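Local coordinates for foldase protein PrsA (Bacillus subtilis, PDB 4WO7) that assists the post-translocational, extracellular folding of secreted proteins and has peptidyl-prolyl cis-trans isomerase activity that is not essential in vivo, at residues A[50-53]-A[54-58]; A[125-129]-A[130-134]; A[250-253]-A[254-257]. All blocks are in the same frame, centred on the assembly; numbering follows the deposited sequence.

Overall arrangement
The three contacts are local turns spread over an elongated chain, met in numerical order. Contact 1 joins helix 21-49 to helix 54-67; contact 2 leads strand 119-127 into helix 130-142 in the PPIC-type isomerase domain; contact 3 follows strand 248-249 near the C-terminus. The centres of contacts 2 and 3 lie about 58 Å apart, on opposite sides of the chain's centre; contact 1 has its centre about 39 Å from that of contact 2 and about 31 Å from that of contact 3. Helix 21-49 ties contact 1 to contact 3: it ends just before the first and touches the second. Contact 3 also meets the second subunit, its nearest atoms about 43 Å from contact 2.

Contact 1. Residues A[50-53]-A[54-58]; sequences YKVS and DKEID
Lys51 turns its carbonyl toward the carboxylate of Glu56, with Lys51 O 3.5 Å from Glu56 OE2. Both are acceptors, and Lys96 of helix 81-101 serves the pair: its NZ donates to Lys51 O and forms a salt bridge with Glu56 OE1. At Val52, branch CG1 lies 3.7 Å from Ile57 CG1, the two side chains crossing at about a right angle; a chi1 of 170° swings this branch toward the helix. Residue before the cap against fourth residue of the helix, this is a hydrophobic staple, and Val52 also packs on Leu93. Ser53 is the N-cap of helix 54-67. Its N donates to Glu56 OE2 over 2.9 Å in a nearly straight bond (169°), arriving on the anti side and 34° out of the carboxylate plane. This is one half of a capping box. Ser53 OG donates to the same oxygen over 3.1 Å on its anti lone pair, giving OE2 two gripping donors while Lys96 holds OE1, which together fix the turn of the carboxylate. Ser53 O then accepts from Ile57 N at 3.0 Å, starting the helical hydrogen bonding.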
# COMPACT_ATOMS: atom_id res chain seq x y z
N TYR A 50 10.13 23.22 -18.59
CA TYR A 50 10.24 22.23 -19.64
C TYR A 50 9.00 22.36 -20.49
O TYR A 50 7.96 22.83 -20.00
CB TYR A 50 10.37 20.83 -19.06
CG TYR A 50 11.47 20.78 -18.05
CD1 TYR A 50 12.79 20.59 -18.43
CD2 TYR A 50 11.19 20.97 -16.71
CE1 TYR A 50 13.79 20.56 -17.49
CE2 TYR A 50 12.18 20.94 -15.77
CZ TYR A 50 13.48 20.75 -16.16
OH TYR A 50 14.47 20.73 -15.21
N LYS A 51 9.08 21.96 -21.75
CA LYS A 51 7.93 22.05 -22.62
C LYS A 51 7.57 20.69 -23.17
O LYS A 51 8.41 19.99 -23.73
CB LYS A 51 8.18 23.04 -23.76
CG LYS A 51 8.26 24.49 -23.32
CD LYS A 51 6.89 25.01 -22.91
CE LYS A 51 7.00 26.26 -22.05
NZ LYS A 51 7.60 27.39 -22.81
N VAL A 52 6.29 20.36 -23.01
CA VAL A 52 5.76 19.08 -23.43
C VAL A 52 4.63 19.29 -24.42
O VAL A 52 3.65 19.98 -24.14
CB VAL A 52 5.26 18.27 -22.21
CG1 VAL A 52 4.48 17.03 -22.64
CG2 VAL A 52 6.43 17.92 -21.30
N SER A 53 4.78 18.67 -25.59
CA SER A 53 3.81 18.76 -26.65
C SER A 53 2.87 17.57 -26.63
O SER A 53 3.18 16.53 -26.04
CB SER A 53 4.52 18.85 -28.00
OG SER A 53 5.34 17.71 -28.22
N ASP A 54 1.71 17.73 -27.25
CA ASP A 54 0.74 16.64 -27.36
C ASP A 54 1.34 15.45 -28.11
O ASP A 54 0.84 14.33 -27.99
CB ASP A 54 -0.54 17.14 -28.03
CG ASP A 54 -1.23 18.23 -27.23
OD1 ASP A 54 -0.80 19.39 -27.30
OD2 ASP A 54 -2.21 17.91 -26.53
N LYS A 55 2.39 15.68 -28.90
CA LYS A 55 3.10 14.58 -29.56
C LYS A 55 3.67 13.67 -28.49
O LYS A 55 3.53 12.45 -28.55
CB LYS A 55 4.24 15.11 -30.44
CG LYS A 55 5.10 14.02 -31.10
CD LYS A 55 6.38 14.60 -31.72
CE LYS A 55 7.21 13.53 -32.43
NZ LYS A 55 8.43 14.09 -33.08
N GLU A 56 4.34 14.29 -27.53
CA GLU A 56 4.97 13.60 -26.41
C GLU A 56 3.94 12.95 -25.49
O GLU A 56 4.14 11.84 -25.01
CB GLU A 56 5.84 14.59 -25.64
CG GLU A 56 7.00 15.11 -26.47
CD GLU A 56 7.77 16.21 -25.77
OE1 GLU A 56 8.78 15.90 -25.10
OE2 GLU A 56 7.38 17.39 -25.90
N ILE A 57 2.85 13.66 -25.24
CA ILE A 57 1.80 13.17 -24.34
C ILE A 57 1.19 11.86 -24.83
O ILE A 57 1.08 10.90 -24.06
CB ILE A 57 0.67 14.23 -24.18
CG1 ILE A 57 1.18 15.41 -23.35
CG2 ILE A 57 -0.57 13.62 -23.50
CD1 ILE A 57 0.25 16.61 -23.33
N ASP A 58 0.79 11.83 -26.09
CA ASP A 58 0.13 10.66 -26.66
C ASP A 58 1.02 9.41 -26.61
O ASP A 58 0.54 8.32 -26.35
CB ASP A 58 -0.30 10.95 -28.10
CG ASP A 58 -1.54 11.84 -28.16
OD1 ASP A 58 -1.77 12.61 -27.20
OD2 ASP A 58 -2.28 11.78 -29.17

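Contact 2. Residues A[125-129]-A[130-134]; sequences ILVAD and KKTAE
The carboxylate of Asp129 turns one face to the start of the helix, and Lys131 N sits above that face, 3.5 Å from Asp129 OD2. The resulting capping bond is weak. On the same side of the plane, Lys131 CB and CG run alongside OD2, the Lys131 and Asp129 side chains lying side by side and pointing the same way. The chain of Lys131 then bends twice and brings NZ to the second flat group, the carboxylate of Glu134: NZ lies 2.9 Å from Glu134 OE2 on its syn side, 19° out of the plane, a salt bridge one turn along. The carboxylate of Asp129 at the N-terminal end of the helix would probably be stabilised in its charged form by the helix dipole.

Asp129 O accepts from Ala133 N at 3.2 Å. With chi1 at -53°, Thr132 sets OG1 3.4 Å from Asp129 CB and turns its methyl CG2 back to the strand, 3.9 Å from Val127 CB. A serine here, lacking CG2, would probably open a small gap beside Val127 and weaken the strand-to-helix packing. Val127 CG2 also meets Ala133 CB at 3.9 Å, and Tyr200 of the adjoining strand 200-207 touches both Val127 and Ala133. An Asp N-cap at a strand-to-helix connection, with Val127 packed on Thr132 and Ala133, sets helix 130-142 against the sheet of the parvulin-type isomerase domain.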
# COMPACT_ATOMS: atom_id res chain seq x y z
N ILE A 125 9.45 -15.82 -24.48
CA ILE A 125 8.07 -15.88 -24.95
C ILE A 125 7.33 -16.99 -24.23
O ILE A 125 7.65 -18.17 -24.38
CB ILE A 125 8.01 -16.09 -26.47
CG1 ILE A 125 8.71 -14.91 -27.16
CG2 ILE A 125 6.55 -16.17 -26.94
CD1 ILE A 125 8.78 -15.00 -28.67
N LEU A 126 6.32 -16.61 -23.45
CA LEU A 126 5.57 -17.56 -22.65
C LEU A 126 4.24 -17.95 -23.30
O LEU A 126 3.42 -17.09 -23.64
CB LEU A 126 5.31 -16.96 -21.26
CG LEU A 126 4.49 -17.82 -20.31
CD1 LEU A 126 5.20 -19.14 -20.04
CD2 LEU A 126 4.24 -17.06 -19.02
N VAL A 127 4.02 -19.25 -23.47
CA VAL A 127 2.78 -19.76 -24.07
C VAL A 127 2.28 -21.01 -23.34
O VAL A 127 2.97 -21.55 -22.47
CB VAL A 127 2.98 -20.10 -25.55
CG1 VAL A 127 3.33 -18.84 -26.34
CG2 VAL A 127 4.07 -21.14 -25.72
N ALA A 128 1.07 -21.45 -23.69
CA ALA A 128 0.42 -22.58 -23.01
C ALA A 128 0.83 -23.96 -23.53
O ALA A 128 1.25 -24.82 -22.76
CB ALA A 128 -1.09 -22.43 -23.11
N ASP A 129 0.73 -24.17 -24.84
CA ASP A 129 0.95 -25.49 -25.44
C ASP A 129 2.31 -25.61 -26.10
O ASP A 129 2.92 -24.62 -26.49
CB ASP A 129 -0.15 -25.79 -26.47
CG ASP A 129 -0.20 -27.27 -26.86
OD1 ASP A 129 0.15 -28.13 -26.02
OD2 ASP A 129 -0.58 -27.57 -28.02
N LYS A 130 2.78 -26.85 -26.24
CA LYS A 130 4.08 -27.09 -26.84
C LYS A 130 3.97 -26.88 -28.34
O LYS A 130 4.95 -26.58 -29.02
CB LYS A 130 4.59 -28.51 -26.55
CG LYS A 130 3.79 -29.62 -27.26
CD LYS A 130 4.46 -31.00 -27.17
CE LYS A 130 4.47 -31.57 -25.76
NZ LYS A 130 5.02 -32.96 -25.72
N LYS A 131 2.75 -27.02 -28.86
CA LYS A 131 2.49 -26.86 -30.28
C LYS A 131 2.41 -25.37 -30.60
O LYS A 131 2.77 -24.94 -31.70
CB LYS A 131 1.22 -27.61 -30.68
CG LYS A 131 1.20 -29.05 -30.18
CD LYS A 131 2.41 -29.88 -30.62
CE LYS A 131 2.47 -30.16 -32.10
NZ LYS A 131 3.66 -31.02 -32.40
N THR A 132 1.92 -24.59 -29.64
CA THR A 132 1.90 -23.14 -29.76
C THR A 132 3.32 -22.61 -29.81
O THR A 132 3.62 -21.67 -30.53
CB THR A 132 1.17 -22.45 -28.57
OG1 THR A 132 -0.13 -23.03 -28.41
CG2 THR A 132 1.03 -20.94 -28.80
N ALA A 133 4.20 -23.25 -29.04
CA ALA A 133 5.60 -22.85 -29.01
C ALA A 133 6.28 -23.20 -30.33
O ALA A 133 7.10 -22.43 -30.84
CB ALA A 133 6.30 -23.52 -27.85
N GLU A 134 5.93 -24.35 -30.90
CA GLU A 134 6.53 -24.79 -32.16
C GLU A 134 5.99 -23.96 -33.32
O GLU A 134 6.65 -23.81 -34.35
CB GLU A 134 6.27 -26.28 -32.40
CG GLU A 134 7.02 -27.18 -31.43
CD GLU A 134 6.67 -28.65 -31.58
OE1 GLU A 134 7.61 -29.45 -31.79
OE2 GLU A 134 5.48 -29.00 -31.46

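Contact 3. Residues A[250-253]-A[254-257]; sequences KDKD and LKDT
Leu254 N donates to Asp251 O over 3.2 Å. A second, weak bond runs from the same N-H to Asp251 OD1 at 3.4 Å, and OD1 also takes a weak bond from Asp253 N. A chi1 of -172° carries the Asp251 carboxylate round to these following amides. The next amide, Lys255 N, donates to Lys252 O at 3.2 Å. The aliphatic part of Lys255 folds back over the turn: CG lies 3.3 Å from Asp251 O and CD 4.0 Å from Lys252 CA.

With its side chain bonded to the N-H groups ahead and its carbonyl to Leu254 N, Asp251 heads an Asx motif, if a weakly bonded one. The chain then bends again in a type II beta turn from Leu254 to Thr257, with Asp256 at positive phi (67°).

Further out, Lys29 of helix 21-49 forms salt bridges with Asp251 OD2 and Asp253 OD2. Bridging both carboxylates, its charge is likely to offset the nearness of theirs. Leu254 CG, 3.9 Å from Asp251 OD1, belongs to a side chain that also packs against Lys29. Beyond this lies the dimer interface, where Ile11 of the second subunit packs on Asp251 and Leu254, and the backbones of Lys250 and Asp251 are hydrogen-bonded to that same subunit.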
# COMPACT_ATOMS: atom_id res chain seq x y z
N LYS A 250 0.01 30.99 0.79
CA LYS A 250 -0.68 32.03 1.54
C LYS A 250 -1.65 31.43 2.55
O LYS A 250 -2.08 32.11 3.49
CB LYS A 250 -1.46 32.95 0.60
CG LYS A 250 -0.60 33.75 -0.34
CD LYS A 250 0.05 34.93 0.34
CE LYS A 250 0.87 35.73 -0.65
NZ LYS A 250 1.51 36.92 -0.04
N ASP A 251 -2.00 30.16 2.36
CA ASP A 251 -2.91 29.47 3.26
C ASP A 251 -2.12 28.93 4.45
O ASP A 251 -1.22 28.10 4.27
CB ASP A 251 -3.63 28.34 2.52
CG ASP A 251 -4.74 27.71 3.34
OD1 ASP A 251 -4.45 26.80 4.14
OD2 ASP A 251 -5.91 28.11 3.16
N LYS A 252 -2.47 29.36 5.66
CA LYS A 252 -1.71 28.96 6.84
C LYS A 252 -1.75 27.46 7.09
O LYS A 252 -0.76 26.88 7.52
CB LYS A 252 -2.18 29.68 8.11
CG LYS A 252 -1.86 31.17 8.16
CD LYS A 252 -2.34 31.81 9.46
CE LYS A 252 -1.52 31.27 10.64
NZ LYS A 252 -1.85 31.88 11.96
N ASP A 253 -2.90 26.83 6.83
CA ASP A 253 -3.07 25.42 7.14
C ASP A 253 -2.11 24.57 6.34
O ASP A 253 -1.68 23.51 6.81
CB ASP A 253 -4.50 24.96 6.84
CG ASP A 253 -5.55 25.86 7.45
OD1 ASP A 253 -5.82 25.73 8.66
OD2 ASP A 253 -6.11 26.70 6.72
N LEU A 254 -1.77 25.02 5.14
CA LEU A 254 -0.93 24.23 4.25
C LEU A 254 0.46 24.81 4.09
O LEU A 254 1.23 24.37 3.23
CB LEU A 254 -1.56 24.13 2.86
CG LEU A 254 -2.92 23.45 2.77
CD1 LEU A 254 -3.51 23.75 1.41
CD2 LEU A 254 -2.77 21.96 3.00
N LYS A 255 0.81 25.81 4.90
CA LYS A 255 2.15 26.35 4.82
C LYS A 255 3.11 25.22 5.13
O LYS A 255 2.71 24.17 5.64
CB LYS A 255 2.38 27.53 5.77
CG LYS A 255 1.86 28.84 5.23
CD LYS A 255 2.06 29.99 6.20
CE LYS A 255 1.60 31.29 5.57
NZ LYS A 255 1.64 32.44 6.51
N ASP A 256 4.38 25.43 4.80
CA ASP A 256 5.42 24.44 5.02
C ASP A 256 5.22 23.20 4.14
O ASP A 256 5.86 22.17 4.35
CB ASP A 256 5.44 24.02 6.49
CG ASP A 256 5.45 25.20 7.43
OD1 ASP A 256 6.45 25.95 7.46
OD2 ASP A 256 4.43 25.40 8.14
N THR A 257 4.32 23.30 3.16
CA THR A 257 4.08 22.20 2.24
C THR A 257 5.33 22.04 1.39
O THR A 257 5.77 20.92 1.12
CB THR A 257 2.83 22.44 1.37
OG1 THR A 257 1.67 22.40 2.21
CG2 THR A 257 2.69 21.37 0.30